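PDB 5XSW: chitinase from Thermococcus chitonophagus, which probably hydrolyses chitin as an endochitinase and, in this fragment, holds a bound glycan in a pocket of its mainly helical domain. Local coordinates for residues N185-M190 / I402-T407; Q259-Y264 / D270-D275; W289-I294 / Q411-P416. All blocks are in the same frame, centred on the assembly; numbering follows the deposited sequence.

Interactions 1 and 3 are buried and largely apolar, and both draw on helix 399-412: its middle packs on the start of helix 186-199, and its C-terminal end with the residues beyond packs on helix 288-311. Their centres lie about 11 Å apart, and I290 of interaction 3 touches both Y187 and Y404 of interaction 1. Interaction 2 is only partly buried and is polar, a lysine gripping loop carbonyls where the second subunit comes close. The salt bridge between D270 and R415 joins it to interaction 3. Aromatic and methyl groups thus make the two interior contacts, whereas charge and backbone oxygens make the one near the subunit boundary.

Interaction 1: N185-M190 / I402-T407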
loop_
_atom_site.group_PDB
_atom_site.type_symbol
_atom_site.label_atom_id
_atom_site.label_comp_id
_atom_site.label_asym_id
_atom_site.label_seq_id
_atom_site.Cartn_x
_atom_site.Cartn_y
_atom_site.Cartn_z
ATOM N N ASN A 185 -3.682 -24.119 -14.903
ATOM C CA ASN A 185 -2.875 -24.342 -16.112
ATOM C C ASN A 185 -1.417 -24.417 -15.737
ATOM O O ASN A 185 -1.044 -24.158 -14.583
ATOM C CB ASN A 185 -3.086 -23.235 -17.156
ATOM C CG ASN A 185 -2.706 -21.843 -16.624
ATOM O OD1 ASN A 185 -1.543 -21.559 -16.399
ATOM N ND2 ASN A 185 -3.693 -20.924 -16.543
ATOM N N LYS A 186 -0.590 -24.771 -16.712
ATOM C CA LYS A 186 0.794 -25.098 -16.426
ATOM C C LYS A 186 1.594 -23.843 -16.243
ATOM O O LYS A 186 2.697 -23.907 -15.689
ATOM C CB LYS A 186 1.366 -25.944 -17.594
ATOM C CG LYS A 186 1.407 -25.135 -18.901
ATOM C CD LYS A 186 2.001 -25.996 -20.060
ATOM C CE LYS A 186 1.095 -27.097 -20.542
ATOM N NZ LYS A 186 1.578 -27.517 -21.917
ATOM N N TYR A 187 1.120 -22.696 -16.767
ATOM C CA TYR A 187 1.920 -21.477 -16.601
ATOM C C TYR A 187 1.829 -21.028 -15.137
ATOM O O TYR A 187 2.806 -20.601 -14.528
ATOM C CB TYR A 187 1.468 -20.356 -17.567
ATOM C CG TYR A 187 1.498 -20.888 -18.974
ATOM C CD1 TYR A 187 2.702 -21.279 -19.548
ATOM C CD2 TYR A 187 0.319 -21.077 -19.701
ATOM C CE1 TYR A 187 2.731 -21.835 -20.840
ATOM C CE2 TYR A 187 0.344 -21.640 -20.974
ATOM C CZ TYR A 187 1.560 -21.995 -21.541
ATOM O OH TYR A 187 1.586 -22.561 -22.800
ATOM N N PHE A 188 0.633 -21.138 -14.601
ATOM C CA PHE A 188 0.414 -20.940 -13.165
ATOM C C PHE A 188 1.284 -21.916 -12.354
ATOM O O PHE A 188 1.925 -21.529 -11.345
ATOM C CB PHE A 188 -1.077 -21.164 -12.816
ATOM C CG PHE A 188 -1.357 -21.084 -11.308
ATOM C CD1 PHE A 188 -1.203 -19.874 -10.626
ATOM C CD2 PHE A 188 -1.777 -22.191 -10.607
ATOM C CE1 PHE A 188 -1.478 -19.794 -9.197
ATOM C CE2 PHE A 188 -2.018 -22.131 -9.205
ATOM C CZ PHE A 188 -1.873 -20.904 -8.533
ATOM N N ALA A 189 1.306 -23.183 -12.780
ATOM C CA ALA A 189 2.144 -24.178 -12.056
ATOM C C ALA A 189 3.621 -23.746 -12.098
ATOM O O ALA A 189 4.361 -23.826 -11.090
ATOM C CB ALA A 189 1.971 -25.610 -12.670
ATOM N N MET A 190 4.086 -23.273 -13.256
ATOM C CA MET A 190 5.472 -22.798 -13.293
ATOM C C MET A 190 5.718 -21.584 -12.395
ATOM O O MET A 190 6.806 -21.433 -11.851
ATOM C CB MET A 190 5.920 -22.477 -14.747
ATOM C CG MET A 190 6.062 -23.781 -15.558
ATOM S SD MET A 190 6.717 -23.416 -17.236
ATOM C CE MET A 190 5.269 -22.913 -17.994
ATOM N N ILE A 402 8.593 -23.112 -21.938
ATOM C CA ILE A 402 9.723 -22.656 -21.128
ATOM C C ILE A 402 10.170 -21.283 -21.578
ATOM O O ILE A 402 10.413 -20.373 -20.777
ATOM C CB ILE A 402 10.937 -23.647 -21.218
ATOM C CG1 ILE A 402 10.527 -25.051 -20.775
ATOM C CG2 ILE A 402 12.119 -23.155 -20.399
ATOM C CD1 ILE A 402 10.109 -25.194 -19.375
ATOM N N GLU A 403 10.252 -21.120 -22.894
ATOM C CA GLU A 403 10.643 -19.850 -23.449
ATOM C C GLU A 403 9.677 -18.737 -23.047
ATOM O O GLU A 403 10.073 -17.604 -22.740
ATOM C CB GLU A 403 10.707 -19.974 -24.996
ATOM C CG GLU A 403 10.849 -18.623 -25.662
ATOM C CD GLU A 403 12.226 -17.985 -25.471
ATOM O OE1 GLU A 403 13.213 -18.743 -25.332
ATOM O OE2 GLU A 403 12.328 -16.723 -25.462
ATOM N N TYR A 404 8.401 -19.053 -23.154
ATOM C CA TYR A 404 7.342 -18.105 -22.803
ATOM C C TYR A 404 7.477 -17.707 -21.312
ATOM O O TYR A 404 7.507 -16.523 -20.928
ATOM C CB TYR A 404 5.980 -18.769 -23.080
ATOM C CG TYR A 404 4.838 -17.963 -22.491
ATOM C CD1 TYR A 404 4.613 -16.641 -22.874
ATOM C CD2 TYR A 404 4.009 -18.523 -21.533
ATOM C CE1 TYR A 404 3.562 -15.902 -22.296
ATOM C CE2 TYR A 404 2.974 -17.810 -20.978
ATOM C CZ TYR A 404 2.756 -16.512 -21.357
ATOM O OH TYR A 404 1.705 -15.849 -20.735
ATOM N N PHE A 405 7.584 -18.726 -20.475
ATOM C CA PHE A 405 7.761 -18.502 -19.037
ATOM C C PHE A 405 8.897 -17.526 -18.752
ATOM O O PHE A 405 8.696 -16.511 -18.063
ATOM C CB PHE A 405 7.986 -19.827 -18.318
ATOM C CG PHE A 405 8.191 -19.645 -16.833
ATOM C CD1 PHE A 405 7.093 -19.407 -15.999
ATOM C CD2 PHE A 405 9.473 -19.647 -16.283
ATOM C CE1 PHE A 405 7.276 -19.186 -14.628
ATOM C CE2 PHE A 405 9.653 -19.431 -14.903
ATOM C CZ PHE A 405 8.547 -19.222 -14.090
ATOM N N PHE A 406 10.082 -17.728 -19.341
ATOM C CA PHE A 406 11.170 -16.820 -19.014
ATOM C C PHE A 406 11.068 -15.429 -19.659
ATOM O O PHE A 406 11.539 -14.481 -19.076
ATOM C CB PHE A 406 12.543 -17.442 -19.355
ATOM C CG PHE A 406 12.958 -18.490 -18.383
ATOM C CD1 PHE A 406 13.484 -18.131 -17.154
ATOM C CD2 PHE A 406 12.766 -19.837 -18.657
ATOM C CE1 PHE A 406 13.852 -19.098 -16.201
ATOM C CE2 PHE A 406 13.132 -20.816 -17.695
ATOM C CZ PHE A 406 13.659 -20.434 -16.464
ATOM N N THR A 407 10.460 -15.322 -20.847
ATOM C CA THR A 407 10.093 -14.010 -21.409
ATOM C C THR A 407 9.217 -13.199 -20.446
ATOM O O THR A 407 9.457 -12.027 -20.230
ATOM C CB THR A 407 9.321 -14.194 -22.754
ATOM O OG1 THR A 407 10.123 -14.988 -23.635
ATOM C CG2 THR A 407 9.030 -12.883 -23.424
#
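The Y404 ring drives its edge into the face of Y187, a T-shaped pair with planes at 86° and centroids 5.1 Å apart. CD2 and CE2 of Y404 form the leading edge and land toward the rim of the Y187 ring, with Y404 CD2 3.6 Å from Y187 CE1. The other face of Y187 is backed by the aliphatic chain of its neighbour K186, whose CG sits over the ring centre, and this leaves Y187 sandwiched between a methylene chain and an aromatic edge. With CG of Y404 anti to the backbone N (chi1 169°), its ring swings out toward the partner helix.

One turn further along helix 186-199, M190 fills the hollow beside F405. Its CB meets the ring obliquely, 3.5 Å from F405 CD1, while the two side chains run past each other in opposite senses. The sulfur lies obliquely off the CG end of the ring, 4.7 Å from the F405 centroid, a Met-aromatic contact. A bend at chi3 turns the methyl CE back so that it too approaches F405 CB. I402 also approaches the sulfur, its CD1 methyl 4.4 Å from M190 SD.

The helix carrying Y187 and M190 starts at N185, whose OD1 caps it with a nearly straight bond from F188 N at 2.9 Å and a weak one from Y187 N. The axes of 186-190 and 402-407 come within 10.8 Å at a crossing angle of -55°. Helix 449-461 packs against the M190 side of the contact, F453 meeting F405 edge-to-face and touching M190 and I402. I290 of helix 288-311 wedges against Y187, Y404 and F405, and D401 just ahead of 402-407 receives the Y187 hydroxyl.

Interaction 2: Q259-Y264 / D270-D275; sequences QIKAYY and DTADHD. With PO4 (phosphate ion), chain E.
K261 reaches from the last turn of helix 254-263 to the stretch ahead of helix 274-278, tying the loop that links two successive helices back onto the first of them. The ammonium grips two backbone carbonyls: NZ donates to A272 O at 2.6 Å, lying in the carbonyl plane, and to D270 O at 3.0 Å, which it meets from above the plane. The side chain is extended, CG anti to the backbone N (chi1 -162°), and its CD brushes A272 CB at 4.2 Å on the way. Replacing this lysine by an alanine would probably leave both carbonyl oxygens without their shared donor and the 270-272 loop freer to move.

Outside this shell, K261 NZ also forms a salt bridge with D476 of the second subunit, and the D270 carboxylate turns away to pair with R415. The loop's far end is set by D273, the N-cap of helix 274-278, whose OD2 accepts from D276 N. On the same helix as K261, Q259 NE2 holds a phosphate ion, probably from the crystallisation liquor, at 2.6 Å from its O2; S254 and G255 of the second subunit also bind that ion. Beyond the cap, H274 ND1 donates in its ring plane to the anti lone pair of D275 OD1, 2.6 Å away.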
loop_
_atom_site.group_PDB
_atom_site.type_symbol
_atom_site.label_atom_id
_atom_site.label_comp_id
_atom_site.label_asym_id
_atom_site.label_seq_id
_atom_site.Cartn_x
_atom_site.Cartn_y
_atom_site.Cartn_z
ATOM N N GLN A 259 2.874 -1.263 -1.653
ATOM C CA GLN A 259 3.870 -1.353 -0.568
ATOM C C GLN A 259 5.013 -2.364 -0.888
ATOM O O GLN A 259 6.224 -2.090 -0.673
ATOM C CB GLN A 259 3.121 -1.732 0.716
ATOM C CG GLN A 259 3.980 -2.033 1.932
ATOM C CD GLN A 259 3.107 -2.481 3.086
ATOM O OE1 GLN A 259 3.037 -1.815 4.119
ATOM N NE2 GLN A 259 2.366 -3.540 2.871
ATOM N N ILE A 260 4.676 -3.535 -1.426
ATOM C CA ILE A 260 5.774 -4.487 -1.695
ATOM C C ILE A 260 6.609 -4.083 -2.882
ATOM O O ILE A 260 7.825 -4.295 -2.887
ATOM C CB ILE A 260 5.291 -5.954 -1.866
ATOM C CG1 ILE A 260 4.393 -6.123 -3.065
ATOM C CG2 ILE A 260 4.646 -6.441 -0.558
ATOM C CD1 ILE A 260 3.784 -7.551 -3.169
ATOM N N LYS A 261 6.017 -3.390 -3.857
ATOM C CA LYS A 261 6.812 -2.691 -4.848
ATOM C C LYS A 261 7.803 -1.689 -4.219
ATOM O O LYS A 261 8.995 -1.615 -4.608
ATOM C CB LYS A 261 5.840 -1.960 -5.828
ATOM C CG LYS A 261 6.337 -1.526 -7.090
ATOM C CD LYS A 261 5.124 -0.962 -7.950
ATOM C CE LYS A 261 5.718 0.004 -8.941
ATOM N NZ LYS A 261 4.579 0.529 -9.753
ATOM N N ALA A 262 7.349 -0.892 -3.255
ATOM C CA ALA A 262 8.274 0.059 -2.598
ATOM C C ALA A 262 9.412 -0.684 -1.846
ATOM O O ALA A 262 10.568 -0.277 -1.859
ATOM C CB ALA A 262 7.504 0.970 -1.582
ATOM N N TYR A 263 9.056 -1.790 -1.213
ATOM C CA TYR A 263 10.026 -2.525 -0.375
ATOM C C TYR A 263 11.034 -3.281 -1.230
ATOM O O TYR A 263 12.161 -3.585 -0.797
ATOM C CB TYR A 263 9.318 -3.524 0.543
ATOM C CG TYR A 263 8.460 -2.946 1.639
ATOM C CD1 TYR A 263 8.467 -1.593 1.933
ATOM C CD2 TYR A 263 7.610 -3.786 2.372
ATOM C CE1 TYR A 263 7.644 -1.063 2.946
ATOM C CE2 TYR A 263 6.829 -3.291 3.398
ATOM C CZ TYR A 263 6.856 -1.930 3.681
ATOM O OH TYR A 263 6.054 -1.491 4.694
ATOM N N TYR A 264 10.629 -3.612 -2.445
ATOM C CA TYR A 264 11.445 -4.487 -3.266
ATOM C C TYR A 264 11.761 -3.896 -4.626
ATOM O O TYR A 264 11.364 -4.431 -5.670
ATOM C CB TYR A 264 10.749 -5.843 -3.405
ATOM C CG TYR A 264 10.829 -6.693 -2.141
ATOM C CD1 TYR A 264 12.065 -7.244 -1.730
ATOM C CD2 TYR A 264 9.703 -6.950 -1.372
ATOM C CE1 TYR A 264 12.175 -8.049 -0.581
ATOM C CE2 TYR A 264 9.805 -7.743 -0.160
ATOM C CZ TYR A 264 11.063 -8.295 0.187
ATOM O OH TYR A 264 11.165 -9.101 1.279
ATOM N N ASP A 270 9.692 -0.144 -11.861
ATOM C CA ASP A 270 8.804 0.963 -11.513
ATOM C C ASP A 270 7.493 0.922 -12.298
ATOM O O ASP A 270 6.517 1.530 -11.861
ATOM C CB ASP A 270 9.503 2.323 -11.784
ATOM C CG ASP A 270 10.668 2.608 -10.790
ATOM O OD1 ASP A 270 10.689 2.031 -9.681
ATOM O OD2 ASP A 270 11.551 3.425 -11.117
ATOM N N THR A 271 7.495 0.204 -13.429
ATOM C CA THR A 271 6.314 0.094 -14.305
ATOM C C THR A 271 5.273 -0.880 -13.774
ATOM O O THR A 271 4.173 -0.948 -14.288
ATOM C CB THR A 271 6.696 -0.383 -15.704
ATOM O OG1 THR A 271 7.547 -1.542 -15.606
ATOM C CG2 THR A 271 7.427 0.729 -16.486
ATOM N N ALA A 272 5.609 -1.659 -12.745
ATOM C CA ALA A 272 4.728 -2.779 -12.343
ATOM C C ALA A 272 3.379 -2.238 -11.895
ATOM O O ALA A 272 3.314 -1.370 -11.040
ATOM C CB ALA A 272 5.366 -3.602 -11.177
ATOM N N ASP A 273 2.318 -2.793 -12.433
ATOM C CA ASP A 273 0.970 -2.310 -12.190
ATOM C C ASP A 273 0.114 -3.421 -11.568
ATOM O O ASP A 273 0.142 -4.560 -12.043
ATOM C CB ASP A 273 0.324 -1.859 -13.533
ATOM C CG ASP A 273 -1.167 -1.746 -13.415
ATOM O OD1 ASP A 273 -1.614 -0.822 -12.706
ATOM O OD2 ASP A 273 -1.884 -2.618 -13.921
ATOM N N HIS A 274 -0.665 -3.086 -10.546
ATOM C CA HIS A 274 -1.451 -4.079 -9.800
ATOM C C HIS A 274 -2.350 -4.980 -10.670
ATOM O O HIS A 274 -2.261 -6.250 -10.651
ATOM C CB HIS A 274 -2.307 -3.359 -8.748
ATOM C CG HIS A 274 -3.339 -4.247 -8.117
ATOM N ND1 HIS A 274 -4.619 -4.390 -8.628
ATOM C CD2 HIS A 274 -3.268 -5.076 -7.056
ATOM C CE1 HIS A 274 -5.285 -5.272 -7.903
ATOM N NE2 HIS A 274 -4.506 -5.663 -6.909
ATOM N N ASP A 275 -3.261 -4.364 -11.434
ATOM C CA ASP A 275 -4.207 -5.195 -12.209
ATOM C C ASP A 275 -3.440 -6.011 -13.263
ATOM O O ASP A 275 -3.738 -7.184 -13.489
ATOM C CB ASP A 275 -5.359 -4.323 -12.874
ATOM C CG ASP A 275 -6.358 -3.704 -11.824
ATOM O OD1 ASP A 275 -6.093 -3.669 -10.588
ATOM O OD2 ASP A 275 -7.421 -3.172 -12.233
HETATM P P PO4 E . -0.121 -4.768 5.063
HETATM O O1 PO4 E . -0.871 -4.787 3.783
HETATM O O2 PO4 E . 1.378 -4.774 4.928
HETATM O O3 PO4 E . -0.590 -3.538 5.793
HETATM O O4 PO4 E . -0.314 -5.948 5.918
#

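Interaction 3: W289-I294 / Q411-P416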
loop_
_atom_site.group_PDB
_atom_site.type_symbol
_atom_site.label_atom_id
_atom_site.label_comp_id
_atom_site.label_asym_id
_atom_site.label_seq_id
_atom_site.Cartn_x
_atom_site.Cartn_y
_atom_site.Cartn_z
ATOM N N TRP A 289 -1.205 -15.259 -14.782
ATOM C CA TRP A 289 -1.140 -16.631 -14.257
ATOM C C TRP A 289 0.291 -16.916 -13.728
ATOM O O TRP A 289 0.492 -17.690 -12.816
ATOM C CB TRP A 289 -1.493 -17.650 -15.330
ATOM C CG TRP A 289 -3.028 -17.736 -15.574
ATOM C CD1 TRP A 289 -3.700 -17.433 -16.754
ATOM C CD2 TRP A 289 -3.995 -18.144 -14.643
ATOM N NE1 TRP A 289 -5.059 -17.628 -16.560
ATOM C CE2 TRP A 289 -5.256 -18.106 -15.288
ATOM C CE3 TRP A 289 -3.931 -18.576 -13.291
ATOM C CZ2 TRP A 289 -6.441 -18.461 -14.639
ATOM C CZ3 TRP A 289 -5.127 -18.955 -12.647
ATOM C CH2 TRP A 289 -6.366 -18.893 -13.325
ATOM N N ILE A 290 1.273 -16.276 -14.319
ATOM C CA ILE A 290 2.645 -16.457 -13.879
ATOM C C ILE A 290 3.010 -15.445 -12.798
ATOM O O ILE A 290 3.585 -15.803 -11.763
ATOM C CB ILE A 290 3.613 -16.301 -15.076
ATOM C CG1 ILE A 290 3.419 -17.452 -16.057
ATOM C CG2 ILE A 290 5.059 -16.168 -14.592
ATOM C CD1 ILE A 290 4.168 -17.215 -17.486
ATOM N N THR A 291 2.712 -14.164 -13.026
ATOM C CA THR A 291 3.148 -13.162 -12.066
ATOM C C THR A 291 2.397 -13.234 -10.729
ATOM O O THR A 291 3.001 -12.927 -9.696
ATOM C CB THR A 291 3.025 -11.703 -12.609
ATOM O OG1 THR A 291 1.693 -11.445 -13.090
ATOM C CG2 THR A 291 4.031 -11.485 -13.758
ATOM N N SER A 292 1.133 -13.653 -10.721
ATOM C CA SER A 292 0.359 -13.476 -9.489
ATOM C C SER A 292 0.827 -14.420 -8.329
ATOM O O SER A 292 0.883 -13.977 -7.200
ATOM C CB SER A 292 -1.158 -13.632 -9.713
ATOM O OG SER A 292 -1.622 -14.909 -10.129
ATOM N N PRO A 293 1.168 -15.691 -8.609
ATOM C CA PRO A 293 1.704 -16.458 -7.463
ATOM C C PRO A 293 3.063 -15.943 -6.963
ATOM O O PRO A 293 3.333 -16.008 -5.759
ATOM C CB PRO A 293 1.793 -17.916 -8.020
ATOM C CG PRO A 293 1.877 -17.708 -9.557
ATOM C CD PRO A 293 0.902 -16.556 -9.771
ATOM N N ILE A 294 3.876 -15.366 -7.827
ATOM C CA ILE A 294 5.120 -14.752 -7.351
ATOM C C ILE A 294 4.844 -13.501 -6.503
ATOM O O ILE A 294 5.442 -13.299 -5.423
ATOM C CB ILE A 294 6.025 -14.440 -8.570
ATOM C CG1 ILE A 294 6.480 -15.794 -9.160
ATOM C CG2 ILE A 294 7.246 -13.590 -8.134
ATOM C CD1 ILE A 294 6.780 -15.679 -10.691
ATOM N N GLN A 411 10.108 -9.724 -18.560
ATOM C CA GLN A 411 9.257 -8.531 -18.695
ATOM C C GLN A 411 8.753 -7.989 -17.369
ATOM O O GLN A 411 8.572 -6.773 -17.196
ATOM C CB GLN A 411 8.022 -8.834 -19.542
ATOM C CG GLN A 411 8.319 -9.105 -21.034
ATOM C CD GLN A 411 7.086 -9.672 -21.802
ATOM O OE1 GLN A 411 5.984 -9.816 -21.241
ATOM N NE2 GLN A 411 7.287 -9.988 -23.081
ATOM N N LYS A 412 8.441 -8.888 -16.444
ATOM C CA LYS A 412 7.731 -8.445 -15.243
ATOM C C LYS A 412 8.563 -8.326 -13.950
ATOM O O LYS A 412 8.132 -7.647 -13.016
ATOM C CB LYS A 412 6.558 -9.392 -14.976
ATOM C CG LYS A 412 5.662 -9.546 -16.264
ATOM C CD LYS A 412 4.956 -8.213 -16.595
ATOM C CE LYS A 412 4.053 -8.375 -17.897
ATOM N NZ LYS A 412 3.369 -7.059 -18.147
ATOM N N PHE A 413 9.706 -9.004 -13.889
ATOM C CA PHE A 413 10.557 -8.932 -12.706
ATOM C C PHE A 413 11.986 -8.449 -12.994
ATOM O O PHE A 413 12.429 -8.437 -14.139
ATOM C CB PHE A 413 10.555 -10.306 -12.000
ATOM C CG PHE A 413 9.157 -10.722 -11.554
ATOM C CD1 PHE A 413 8.501 -10.024 -10.536
ATOM C CD2 PHE A 413 8.520 -11.760 -12.157
ATOM C CE1 PHE A 413 7.227 -10.376 -10.121
ATOM C CE2 PHE A 413 7.241 -12.154 -11.754
ATOM C CZ PHE A 413 6.560 -11.455 -10.762
ATOM N N PHE A 414 12.665 -8.016 -11.932
ATOM C CA PHE A 414 14.003 -7.400 -12.010
ATOM C C PHE A 414 13.896 -6.042 -12.644
ATOM O O PHE A 414 12.903 -5.686 -13.300
ATOM C CB PHE A 414 15.022 -8.255 -12.781
ATOM C CG PHE A 414 15.220 -9.628 -12.210
ATOM C CD1 PHE A 414 16.017 -9.817 -11.104
ATOM C CD2 PHE A 414 14.631 -10.734 -12.812
ATOM C CE1 PHE A 414 16.215 -11.114 -10.564
ATOM C CE2 PHE A 414 14.804 -12.016 -12.302
ATOM C CZ PHE A 414 15.602 -12.213 -11.168
ATOM N N ARG A 415 14.947 -5.289 -12.427
ATOM C CA ARG A 415 15.084 -3.892 -12.823
ATOM C C ARG A 415 16.229 -3.879 -13.836
ATOM O O ARG A 415 17.109 -4.737 -13.781
ATOM C CB ARG A 415 15.339 -3.073 -11.530
ATOM C CG ARG A 415 15.531 -1.617 -11.563
ATOM C CD ARG A 415 15.558 -1.062 -10.128
ATOM N NE ARG A 415 14.214 -1.114 -9.544
ATOM C CZ ARG A 415 13.417 -0.069 -9.377
ATOM N NH1 ARG A 415 13.828 1.156 -9.710
ATOM N NH2 ARG A 415 12.199 -0.258 -8.874
ATOM N N PRO A 416 16.214 -2.946 -14.798
ATOM C CA PRO A 416 17.349 -2.849 -15.713
ATOM C C PRO A 416 18.672 -2.705 -14.974
ATOM O O PRO A 416 18.770 -1.870 -14.077
ATOM C CB PRO A 416 17.047 -1.571 -16.510
ATOM C CG PRO A 416 15.570 -1.455 -16.465
ATOM C CD PRO A 416 15.186 -1.936 -15.096
#
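The backbones of 289-294 and 411-416 come nearest at T291 and K412, their CA atoms 7.3 Å apart, just before F413 becomes the first residue to leave the helical conformation. The F413 ring points its far end at helix 288-311 and enters the hollow between T291 and I294, side chains that stand one turn apart. Its CZ lies 3.5 Å from I294 CG2 and 4.0 Å from T291 CB. The other branch of I294 puts CD1 3.7 Å from F413 CE2; both branches lie on one side of the ring plane, T291 CG2 on the other. At the ring edge and in its plane lies the carbonyl oxygen of T291.

The arrangement is the end of one helix, 399-412, unwinding against another in the mainly helical domain, with a single aromatic supplying most of what 411-416 contributes. Helix 288-311 is kinked here, since P293 has no N-H to offer the preceding turn.

T291 divides its two branches between different tasks. Its CG2 methyl, held beside the backbone N, presses tightly on K412 CB at 3.5 Å, while OG1 is bonded to the carbonyl oxygen of Y277. K412 touches with the base of its chain alone: it bends at chi2 (-67°) and carries NZ off to a salt bridge with D276. The same CB sits above one face of the F413 ring, toward its rim, and T291 CG2 comes within 3.8 Å of F413 CE2.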